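PDB 6K2L: siderophore-interacting protein from Aeromonas hydrophila, which binds flavin-adenine dinucleotide and probably uses it to reduce ferric siderophores, so that iron taken up by the cell is released. Local coordinates for residues 47-53 with 77-83; 165-169 with 200-204; 245-249 with 262-266. The protein carries 1 engineered substitution. All coordinates share one frame; numbering follows the deposited sequence.

Contact 1: 47-53 with 77-83; sequences IKIMLPQ and RPIMRTF. With FAD (flavin-adenine dinucleotide), chain C.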
# COMPACT_ATOMS: atom_id res chain seq x y z
N ILE A 47 4.52 -8.76 -11.27
CA ILE A 47 3.61 -9.29 -12.26
C ILE A 47 4.44 -9.72 -13.46
O ILE A 47 5.60 -9.33 -13.63
CB ILE A 47 2.54 -8.27 -12.70
CG1 ILE A 47 3.17 -6.91 -13.01
CG2 ILE A 47 1.50 -8.11 -11.63
CD1 ILE A 47 2.17 -5.93 -13.64
N LYS A 48 3.82 -10.54 -14.30
CA LYS A 48 4.30 -10.80 -15.64
C LYS A 48 3.47 -9.95 -16.59
O LYS A 48 2.24 -9.98 -16.53
CB LYS A 48 4.15 -12.28 -16.00
CG LYS A 48 4.91 -13.23 -15.10
CD LYS A 48 6.35 -12.76 -14.89
CE LYS A 48 7.30 -13.92 -14.72
NZ LYS A 48 7.40 -14.68 -16.03
N ILE A 49 4.14 -9.16 -17.44
CA ILE A 49 3.47 -8.55 -18.59
C ILE A 49 3.70 -9.46 -19.80
O ILE A 49 4.75 -10.11 -19.94
CB ILE A 49 3.95 -7.10 -18.86
CG1 ILE A 49 5.33 -7.07 -19.50
CG2 ILE A 49 3.84 -6.25 -17.61
CD1 ILE A 49 5.71 -5.68 -20.07
N MET A 50 2.68 -9.54 -20.64
CA MET A 50 2.70 -10.42 -21.79
C MET A 50 2.69 -9.53 -23.02
O MET A 50 1.74 -8.77 -23.24
CB MET A 50 1.50 -11.37 -21.77
CG MET A 50 1.57 -12.40 -20.64
SD MET A 50 0.01 -13.29 -20.27
CE MET A 50 -0.58 -12.31 -18.89
N LEU A 51 3.74 -9.60 -23.77
CA LEU A 51 3.91 -8.84 -24.98
C LEU A 51 3.79 -9.77 -26.18
O LEU A 51 4.04 -10.97 -26.08
CB LEU A 51 5.29 -8.15 -24.99
CG LEU A 51 5.40 -7.14 -23.83
CD1 LEU A 51 6.83 -7.06 -23.22
CD2 LEU A 51 4.93 -5.75 -24.23
N PRO A 52 3.35 -9.24 -27.32
CA PRO A 52 3.34 -10.02 -28.55
C PRO A 52 4.74 -10.48 -28.96
O PRO A 52 5.75 -9.83 -28.68
CB PRO A 52 2.77 -9.04 -29.58
CG PRO A 52 3.00 -7.65 -28.94
CD PRO A 52 2.76 -7.90 -27.50
N GLN A 53 4.78 -11.61 -29.66
CA GLN A 53 5.98 -12.08 -30.33
C GLN A 53 6.27 -11.22 -31.56
O GLN A 53 5.42 -10.43 -32.00
CB GLN A 53 5.81 -13.53 -30.75
CG GLN A 53 5.37 -14.47 -29.68
CD GLN A 53 4.88 -15.80 -30.26
OE1 GLN A 53 5.32 -16.22 -31.35
NE2 GLN A 53 3.97 -16.45 -29.55
N ARG A 77 1.87 -18.35 -27.52
CA ARG A 77 2.35 -17.88 -26.23
C ARG A 77 3.02 -16.51 -26.36
O ARG A 77 3.89 -16.33 -27.23
CB ARG A 77 3.33 -18.90 -25.66
CG ARG A 77 3.40 -18.97 -24.12
CD ARG A 77 4.79 -19.46 -23.61
NE ARG A 77 5.15 -20.75 -24.20
CZ ARG A 77 4.60 -21.93 -23.88
NH1 ARG A 77 3.65 -22.01 -22.95
NH2 ARG A 77 5.02 -23.03 -24.51
N PRO A 78 2.68 -15.55 -25.52
CA PRO A 78 3.36 -14.25 -25.56
C PRO A 78 4.75 -14.32 -24.93
O PRO A 78 5.09 -15.24 -24.19
CB PRO A 78 2.42 -13.35 -24.76
CG PRO A 78 1.74 -14.24 -23.83
CD PRO A 78 1.60 -15.58 -24.53
N ILE A 79 5.56 -13.32 -25.26
CA ILE A 79 6.81 -13.09 -24.55
C ILE A 79 6.48 -12.51 -23.19
O ILE A 79 5.54 -11.71 -23.05
CB ILE A 79 7.74 -12.16 -25.35
CG1 ILE A 79 7.93 -12.72 -26.76
CG2 ILE A 79 9.08 -12.00 -24.66
CD1 ILE A 79 8.44 -11.67 -27.71
N MET A 80 7.20 -12.94 -22.16
CA MET A 80 6.90 -12.51 -20.80
C MET A 80 8.06 -11.68 -20.26
O MET A 80 9.23 -11.98 -20.53
CB MET A 80 6.65 -13.70 -19.91
CG MET A 80 5.79 -14.72 -20.60
SD MET A 80 4.09 -14.51 -20.06
CE MET A 80 4.24 -15.39 -18.51
N ARG A 81 7.72 -10.61 -19.54
CA ARG A 81 8.70 -9.88 -18.75
C ARG A 81 8.15 -9.68 -17.35
O ARG A 81 6.94 -9.53 -17.18
CB ARG A 81 9.04 -8.51 -19.36
CG ARG A 81 9.72 -8.58 -20.73
CD ARG A 81 11.10 -9.11 -20.62
NE ARG A 81 11.88 -9.05 -21.86
CZ ARG A 81 12.00 -10.07 -22.72
NH1 ARG A 81 11.36 -11.20 -22.49
NH2 ARG A 81 12.77 -9.96 -23.79
N THR A 82 9.04 -9.63 -16.36
CA THR A 82 8.64 -9.37 -14.99
C THR A 82 8.71 -7.88 -14.68
O THR A 82 9.71 -7.22 -15.00
CB THR A 82 9.52 -10.14 -14.02
OG1 THR A 82 9.45 -11.53 -14.35
CG2 THR A 82 8.99 -9.95 -12.58
N PHE A 83 7.67 -7.35 -14.04
CA PHE A 83 7.64 -5.94 -13.67
C PHE A 83 6.96 -5.79 -12.33
O PHE A 83 6.37 -6.73 -11.80
CB PHE A 83 6.94 -5.07 -14.74
CG PHE A 83 7.85 -4.71 -15.89
CD1 PHE A 83 8.09 -5.63 -16.90
CD2 PHE A 83 8.49 -3.49 -15.93
CE1 PHE A 83 8.92 -5.35 -17.90
CE2 PHE A 83 9.35 -3.21 -16.93
CZ PHE A 83 9.57 -4.14 -17.93
PA FAD C . 15.40 -7.41 -22.69
O1A FAD C . 14.77 -7.85 -23.97
O2A FAD C . 15.22 -8.36 -21.50
O5B FAD C . 17.00 -7.21 -22.77
C5B FAD C . 17.63 -6.47 -23.84
C4B FAD C . 18.99 -5.94 -23.46
O4B FAD C . 18.86 -4.74 -22.66
C3B FAD C . 19.90 -6.87 -22.65
O3B FAD C . 21.26 -6.67 -23.04
C2B FAD C . 19.64 -6.43 -21.21
O2B FAD C . 20.72 -6.65 -20.30
C1B FAD C . 19.42 -4.93 -21.38
N9A FAD C . 18.48 -4.38 -20.43
C8A FAD C . 17.31 -4.95 -20.01
N7A FAD C . 16.63 -4.22 -19.17
C5A FAD C . 17.40 -3.07 -19.03
C6A FAD C . 17.23 -1.90 -18.28
N6A FAD C . 16.16 -1.66 -17.52
N1A FAD C . 18.20 -0.95 -18.36
C2A FAD C . 19.26 -1.18 -19.14
N3A FAD C . 19.52 -2.25 -19.91
C4A FAD C . 18.55 -3.16 -19.81
N1 FAD C . 12.24 -3.47 -14.77
C2 FAD C . 11.63 -2.25 -14.84
O2 FAD C . 11.94 -1.41 -15.69
N3 FAD C . 10.64 -1.92 -13.93
C4 FAD C . 10.17 -2.72 -12.92
O4 FAD C . 9.27 -2.32 -12.18
C4X FAD C . 10.81 -4.02 -12.86
N5 FAD C . 10.42 -4.87 -11.91
C5X FAD C . 11.04 -6.10 -11.85
C6 FAD C . 10.66 -6.99 -10.86
C7 FAD C . 11.26 -8.23 -10.73
C7M FAD C . 10.80 -9.17 -9.65
C8 FAD C . 12.26 -8.61 -11.65
C8M FAD C . 12.92 -9.97 -11.58
C9 FAD C . 12.63 -7.73 -12.66
C9A FAD C . 12.04 -6.48 -12.76
N10 FAD C . 12.43 -5.55 -13.75
C10 FAD C . 11.85 -4.30 -13.82
C1' FAD C . 13.51 -5.89 -14.70
C2' FAD C . 13.03 -6.12 -16.14
O2' FAD C . 12.31 -7.36 -16.26
C3' FAD C . 14.25 -6.14 -17.06
O3' FAD C . 14.74 -4.81 -17.18
C4' FAD C . 13.99 -6.71 -18.45
O4' FAD C . 15.23 -7.21 -18.98
C5' FAD C . 13.38 -5.68 -19.37
O5' FAD C . 13.00 -6.31 -20.60
P FAD C . 13.30 -5.63 -22.00
O1P FAD C . 12.42 -6.38 -23.02
O2P FAD C . 13.11 -4.18 -21.97
O3P FAD C . 14.83 -5.99 -22.26
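Segments 47-53 and 77-83 pair as antiparallel strands of the FAD-binding beta-barrel, and Arg81, Thr82 and Phe83 begin a sequence resembling the RxYS/T motif of ferredoxin reductase-like flavoproteins. Two-way backbone bonds join the hydrogen-bonded pairs Ile47–Phe83, Ile49–Arg81 and Leu51–Ile79; Ile49 N to Arg81 O measures 2.8 Å. Ile49, Leu51, Arg81 and Phe83 share one face. There Arg81 CG passes Leu51 CD1 at about a right angle, and Ile49 CD1 meets Phe83 CE1 obliquely at 3.9 Å. On the other face Met50 and Met80 run alongside each other, bringing Met50 CG to 3.3 Å from Met80 SD, while Pro78 CG packs on Met50 CB.

The Arg81 chain bends at chi2 (-70°) and then extends, which carries its guanidinium away from the strands to the FAD pyrophosphate. NE bonds to FAD O1P and weakly to O5', and NH2 bonds to FAD O1A at 2.9 Å, so both phosphates are gripped. NH1 donates to Met80 O (3.0 Å) from above that carbonyl's plane and also forms a salt bridge with Glu256; together with the phosphate bonds this limits the group's rotation. The Phe83 ring turns one face, tilted about 45°, to flavin C10, and Thr82 CG2 approaches the same side, 3.4 Å from FAD C7. Ribityl O2' donates to Thr82 O over 2.9 Å.

Contact 2: 165-169 with 200-204; sequences HIALL and LVEYF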
# COMPACT_ATOMS: atom_id res chain seq x y z
N HIS A 165 19.25 2.00 5.77
CA HIS A 165 20.00 2.66 4.71
C HIS A 165 19.54 2.11 3.37
O HIS A 165 19.31 0.90 3.23
CB HIS A 165 21.51 2.45 4.86
CG HIS A 165 22.04 2.74 6.23
ND1 HIS A 165 22.43 4.01 6.62
CD2 HIS A 165 22.27 1.94 7.30
CE1 HIS A 165 22.87 3.97 7.87
NE2 HIS A 165 22.79 2.72 8.30
N ILE A 166 19.44 3.00 2.40
CA ILE A 166 19.12 2.69 1.02
C ILE A 166 20.19 3.31 0.13
O ILE A 166 20.55 4.48 0.30
CB ILE A 166 17.71 3.21 0.65
CG1 ILE A 166 16.68 2.55 1.56
CG2 ILE A 166 17.41 2.97 -0.83
CD1 ILE A 166 15.32 3.13 1.44
N ALA A 167 20.72 2.53 -0.82
CA ALA A 167 21.64 3.05 -1.83
C ALA A 167 21.11 2.70 -3.21
O ALA A 167 20.74 1.55 -3.46
CB ALA A 167 23.05 2.49 -1.64
N LEU A 168 21.08 3.67 -4.13
CA LEU A 168 20.64 3.40 -5.50
C LEU A 168 21.71 3.74 -6.53
O LEU A 168 22.33 4.80 -6.45
CB LEU A 168 19.38 4.18 -5.80
CG LEU A 168 18.18 3.87 -4.88
CD1 LEU A 168 17.07 4.87 -5.12
CD2 LEU A 168 17.68 2.46 -5.12
N LEU A 169 21.88 2.87 -7.54
CA LEU A 169 22.73 3.15 -8.71
C LEU A 169 21.85 3.54 -9.91
O LEU A 169 21.03 2.74 -10.37
CB LEU A 169 23.58 1.92 -9.04
CG LEU A 169 24.67 2.03 -10.13
CD1 LEU A 169 25.59 3.26 -9.90
CD2 LEU A 169 25.54 0.74 -10.28
N LEU A 200 29.32 2.14 -4.88
CA LEU A 200 28.16 1.73 -4.10
C LEU A 200 28.51 0.60 -3.14
O LEU A 200 28.17 0.66 -1.96
CB LEU A 200 27.01 1.31 -5.01
CG LEU A 200 25.62 1.19 -4.36
CD1 LEU A 200 24.53 1.52 -5.35
CD2 LEU A 200 25.38 -0.20 -3.77
N VAL A 201 29.18 -0.46 -3.64
CA VAL A 201 29.39 -1.66 -2.82
C VAL A 201 30.34 -1.37 -1.67
O VAL A 201 30.08 -1.78 -0.54
CB VAL A 201 29.89 -2.84 -3.66
CG1 VAL A 201 30.05 -4.08 -2.78
CG2 VAL A 201 28.92 -3.13 -4.76
N GLU A 202 31.44 -0.67 -1.95
CA GLU A 202 32.31 -0.19 -0.89
C GLU A 202 31.52 0.58 0.16
O GLU A 202 31.63 0.30 1.37
CB GLU A 202 33.43 0.69 -1.46
CG GLU A 202 34.25 1.35 -0.37
CD GLU A 202 35.64 1.80 -0.82
OE1 GLU A 202 35.79 2.93 -1.35
OE2 GLU A 202 36.61 1.01 -0.64
N TYR A 203 30.68 1.53 -0.28
CA TYR A 203 29.95 2.36 0.69
C TYR A 203 29.02 1.54 1.54
O TYR A 203 28.97 1.72 2.76
CB TYR A 203 29.17 3.45 -0.01
CG TYR A 203 28.00 3.98 0.78
CD1 TYR A 203 28.18 4.93 1.78
CD2 TYR A 203 26.70 3.53 0.52
CE1 TYR A 203 27.10 5.44 2.51
CE2 TYR A 203 25.62 4.02 1.24
CZ TYR A 203 25.83 4.99 2.23
OH TYR A 203 24.76 5.49 2.92
N PHE A 204 28.27 0.62 0.93
CA PHE A 204 27.28 -0.14 1.68
C PHE A 204 27.93 -1.16 2.58
O PHE A 204 27.37 -1.48 3.64
CB PHE A 204 26.27 -0.85 0.77
CG PHE A 204 24.87 -0.86 1.33
CD1 PHE A 204 24.00 0.20 1.06
CD2 PHE A 204 24.44 -1.88 2.17
CE1 PHE A 204 22.71 0.23 1.59
CE2 PHE A 204 23.15 -1.86 2.70
CZ PHE A 204 22.29 -0.79 2.41
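Strand 165-169 and helix 200-204 run almost exactly antiparallel, at 173° between their directions, with their axes 9.6 Å apart at closest approach. Such a layer of helix on a parallel sheet is the building principle of the Rossmann-like, reductase-type half of the protein. No hydrogen bond crosses between the segments; the packing is largely apolar and centres on Ala167.

The methyl of Ala167 points at the helix and is met by three side chains. Leu200 brings CG to 4.0 Å from Ala167 CB. Tyr203 presents a ring edge, and so does Phe204, whose CD1 comes within 3.7 Å of Ala167 CB. Phe204 reaches further still, and its rim runs along the strand backbone until CZ lies 3.5 Å from His165 O, with that oxygen in the plane of the ring. His165 CB also lies 4.1 Å from Phe204 CE1.

Toward Leu169 the contact is made by Leu200. With CG anti to the backbone N (chi1 -165°), its CD1 is laid against the strand, 3.7 Å from Leu169 N and 3.8 Å from Leu169 CB.

Ile166 and Leu168 point away, to the other side of the sheet. Tyr203 leans over the edge strand 185-191, where its ring meets that of Phe190. Leu200 and Phe204 reach across to Val142 of strand 138-144 and also touch helix 222-235 through Leu224 and Met228, so helix 198-205 packs on the sheet with helix 222-235 alongside it.

Contact 3: 245-249 with 262-266; sequences AVPYW and RHDVM. With FAD (flavin-adenine dinucleotide), chain C.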
# COMPACT_ATOMS: atom_id res chain seq x y z
N ALA A 245 17.02 -11.22 -2.21
CA ALA A 245 18.13 -11.03 -3.15
C ALA A 245 17.69 -11.61 -4.49
O ALA A 245 17.83 -12.81 -4.73
CB ALA A 245 19.43 -11.67 -2.66
N VAL A 246 17.15 -10.75 -5.34
CA VAL A 246 16.59 -11.15 -6.62
C VAL A 246 17.25 -10.27 -7.68
O VAL A 246 17.04 -9.06 -7.67
CB VAL A 246 15.06 -10.98 -6.66
CG1 VAL A 246 14.55 -11.27 -8.03
CG2 VAL A 246 14.39 -11.86 -5.64
N PRO A 247 18.05 -10.82 -8.59
CA PRO A 247 18.60 -9.98 -9.66
C PRO A 247 17.52 -9.71 -10.70
O PRO A 247 16.90 -10.64 -11.22
CB PRO A 247 19.76 -10.81 -10.23
CG PRO A 247 19.84 -12.07 -9.33
CD PRO A 247 18.51 -12.22 -8.68
N TYR A 248 17.24 -8.43 -10.95
CA TYR A 248 16.15 -8.08 -11.84
C TYR A 248 16.54 -8.25 -13.30
O TYR A 248 15.68 -8.51 -14.14
CB TYR A 248 15.68 -6.65 -11.58
CG TYR A 248 14.73 -6.51 -10.39
CD1 TYR A 248 14.61 -7.51 -9.45
CD2 TYR A 248 13.97 -5.36 -10.21
CE1 TYR A 248 13.76 -7.38 -8.38
CE2 TYR A 248 13.11 -5.23 -9.15
CZ TYR A 248 13.00 -6.24 -8.24
OH TYR A 248 12.13 -6.13 -7.17
N TRP A 249 17.83 -8.11 -13.61
CA TRP A 249 18.36 -8.29 -14.96
C TRP A 249 19.88 -8.40 -14.88
O TRP A 249 20.48 -8.31 -13.81
CB TRP A 249 17.97 -7.15 -15.89
CG TRP A 249 18.54 -5.80 -15.50
CD1 TRP A 249 18.23 -5.07 -14.39
CD2 TRP A 249 19.51 -5.03 -16.23
NE1 TRP A 249 18.94 -3.89 -14.38
CE2 TRP A 249 19.73 -3.84 -15.49
CE3 TRP A 249 20.21 -5.22 -17.42
CZ2 TRP A 249 20.62 -2.85 -15.92
CZ3 TRP A 249 21.10 -4.24 -17.84
CH2 TRP A 249 21.29 -3.07 -17.09
N ARG A 262 18.99 -16.63 -13.72
CA ARG A 262 18.43 -15.93 -12.57
C ARG A 262 17.86 -16.92 -11.57
O ARG A 262 18.02 -16.75 -10.35
CB ARG A 262 17.35 -14.93 -12.99
CG ARG A 262 16.99 -13.89 -11.92
CD ARG A 262 15.55 -13.39 -12.05
NE ARG A 262 15.43 -12.22 -12.94
CZ ARG A 262 15.01 -12.27 -14.21
NH1 ARG A 262 14.69 -13.45 -14.74
NH2 ARG A 262 14.91 -11.16 -14.95
N HIS A 263 17.17 -17.93 -12.07
CA HIS A 263 16.74 -19.01 -11.19
C HIS A 263 17.93 -19.62 -10.44
O HIS A 263 17.86 -19.84 -9.22
CB HIS A 263 15.98 -20.06 -12.00
CG HIS A 263 14.54 -19.70 -12.25
ND1 HIS A 263 13.65 -19.42 -11.24
CD2 HIS A 263 13.84 -19.57 -13.41
CE1 HIS A 263 12.47 -19.12 -11.75
NE2 HIS A 263 12.55 -19.21 -13.07
N ASP A 264 19.06 -19.86 -11.13
CA ASP A 264 20.17 -20.51 -10.43
C ASP A 264 20.88 -19.56 -9.46
O ASP A 264 21.53 -20.02 -8.52
CB ASP A 264 21.16 -21.10 -11.44
CG ASP A 264 20.95 -22.62 -11.65
OD1 ASP A 264 21.21 -23.42 -10.72
OD2 ASP A 264 20.50 -23.01 -12.76
N VAL A 265 20.77 -18.24 -9.68
CA VAL A 265 21.26 -17.28 -8.69
C VAL A 265 20.38 -17.32 -7.44
O VAL A 265 20.89 -17.39 -6.31
CB VAL A 265 21.31 -15.86 -9.28
CG1 VAL A 265 21.54 -14.84 -8.16
CG2 VAL A 265 22.39 -15.73 -10.36
N MET A 266 19.05 -17.27 -7.62
CA MET A 266 18.15 -17.22 -6.48
C MET A 266 18.14 -18.52 -5.67
O MET A 266 18.04 -18.46 -4.43
CB MET A 266 16.72 -16.87 -6.93
CG MET A 266 16.51 -15.40 -7.37
SD MET A 266 15.14 -15.24 -8.56
CE MET A 266 13.71 -15.68 -7.57
PA FAD C . 15.40 -7.41 -22.69
O1A FAD C . 14.77 -7.85 -23.97
O2A FAD C . 15.22 -8.36 -21.50
O5B FAD C . 17.00 -7.21 -22.77
C5B FAD C . 17.63 -6.47 -23.84
C4B FAD C . 18.99 -5.94 -23.46
O4B FAD C . 18.86 -4.74 -22.66
C3B FAD C . 19.90 -6.87 -22.65
O3B FAD C . 21.26 -6.67 -23.04
C2B FAD C . 19.64 -6.43 -21.21
O2B FAD C . 20.72 -6.65 -20.30
C1B FAD C . 19.42 -4.93 -21.38
N9A FAD C . 18.48 -4.38 -20.43
C8A FAD C . 17.31 -4.95 -20.01
N7A FAD C . 16.63 -4.22 -19.17
C5A FAD C . 17.40 -3.07 -19.03
C6A FAD C . 17.23 -1.90 -18.28
N6A FAD C . 16.16 -1.66 -17.52
N1A FAD C . 18.20 -0.95 -18.36
C2A FAD C . 19.26 -1.18 -19.14
N3A FAD C . 19.52 -2.25 -19.91
C4A FAD C . 18.55 -3.16 -19.81
N1 FAD C . 12.24 -3.47 -14.77
C2 FAD C . 11.63 -2.25 -14.84
O2 FAD C . 11.94 -1.41 -15.69
N3 FAD C . 10.64 -1.92 -13.93
C4 FAD C . 10.17 -2.72 -12.92
O4 FAD C . 9.27 -2.32 -12.18
C4X FAD C . 10.81 -4.02 -12.86
N5 FAD C . 10.42 -4.87 -11.91
C5X FAD C . 11.04 -6.10 -11.85
C6 FAD C . 10.66 -6.99 -10.86
C7 FAD C . 11.26 -8.23 -10.73
C7M FAD C . 10.80 -9.17 -9.65
C8 FAD C . 12.26 -8.61 -11.65
C8M FAD C . 12.92 -9.97 -11.58
C9 FAD C . 12.63 -7.73 -12.66
C9A FAD C . 12.04 -6.48 -12.76
N10 FAD C . 12.43 -5.55 -13.75
C10 FAD C . 11.85 -4.30 -13.82
C1' FAD C . 13.51 -5.89 -14.70
C2' FAD C . 13.03 -6.12 -16.14
O2' FAD C . 12.31 -7.36 -16.26
C3' FAD C . 14.25 -6.14 -17.06
O3' FAD C . 14.74 -4.81 -17.18
C4' FAD C . 13.99 -6.71 -18.45
O4' FAD C . 15.23 -7.21 -18.98
C5' FAD C . 13.38 -5.68 -19.37
O5' FAD C . 13.00 -6.31 -20.60
P FAD C . 13.30 -5.63 -22.00
O1P FAD C . 12.42 -6.38 -23.02
O2P FAD C . 13.11 -4.18 -21.97
O3P FAD C . 14.83 -5.99 -22.26
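Arg262 reaches out from the C-terminal helix and grips two successive carbonyls, Pro247 O and Tyr248 O, of the loop that follows strand 243-245 of the Rossmann-like sheet. NE donates to Pro247 O at 2.8 Å, approaching nearly in line with the carbonyl although the angle at its hydrogen is only 136°. NH2 reaches Tyr248 O at 2.9 Å in a much straighter bond, 169°, from well above the plane of that carbonyl. Both oxygens lie at the guanidinium's edge, close to its plane, so the flat group is held as a two-pronged clamp. A salt bridge from NH2 to Glu255 adds a further hold and would be expected to offset the arginine's charge.

The two bonds hold the backbone of the loop that supplies two aromatic rings to the FAD pocket. The Tyr248 ring lies parallel to the flavin's benzene end, with FAD C7 over its centre 3.4 Å from the ring plane, and its OH bonds to Tyr244 OH. Trp249 covers the other end of the cofactor: with CG placed between backbone N and carbonyl carbon (chi1 64°), the indole lies over the adenine, offset and somewhat tilted, CZ3 standing 3.3 Å from FAD N3A. Its NE1 is held by Asp144.

Outside the polar core the packing is proline-centred. The Pro247 ring and the Arg262 chain run alongside one another, pointing opposite ways, and Pro247 CG touches Val265 CG1 at 3.5 Å. Met266, near the helix's C-terminal end, crosses Pro247 at a slant, its CG 4.0 Å from Pro247 CD. Met266 SD lies 4.0 Å from Val246 CG1.

The three contacts follow one another along the chain without interleaving. Contact 1 belongs to the antiparallel barrel; contact 2 is in the parallel-sheet half, on the opposite side of the chain's centre, with 31 Å between their centres. Contact 3 lies between them, 18 Å from contact 1 and 19 Å from contact 2, centre to centre, and it springs from strand 243-245 at the far edge of the sheet that includes strand 163-170. Contacts 1 and 3, about 6 Å apart at their nearest atoms, flank the flavin: Phe83 approaches one side at a tilt, Tyr248 stacks on the other. The cofactor therefore sits where the two halves meet, while contact 2 packs the parallel-sheet core, away from the flavin.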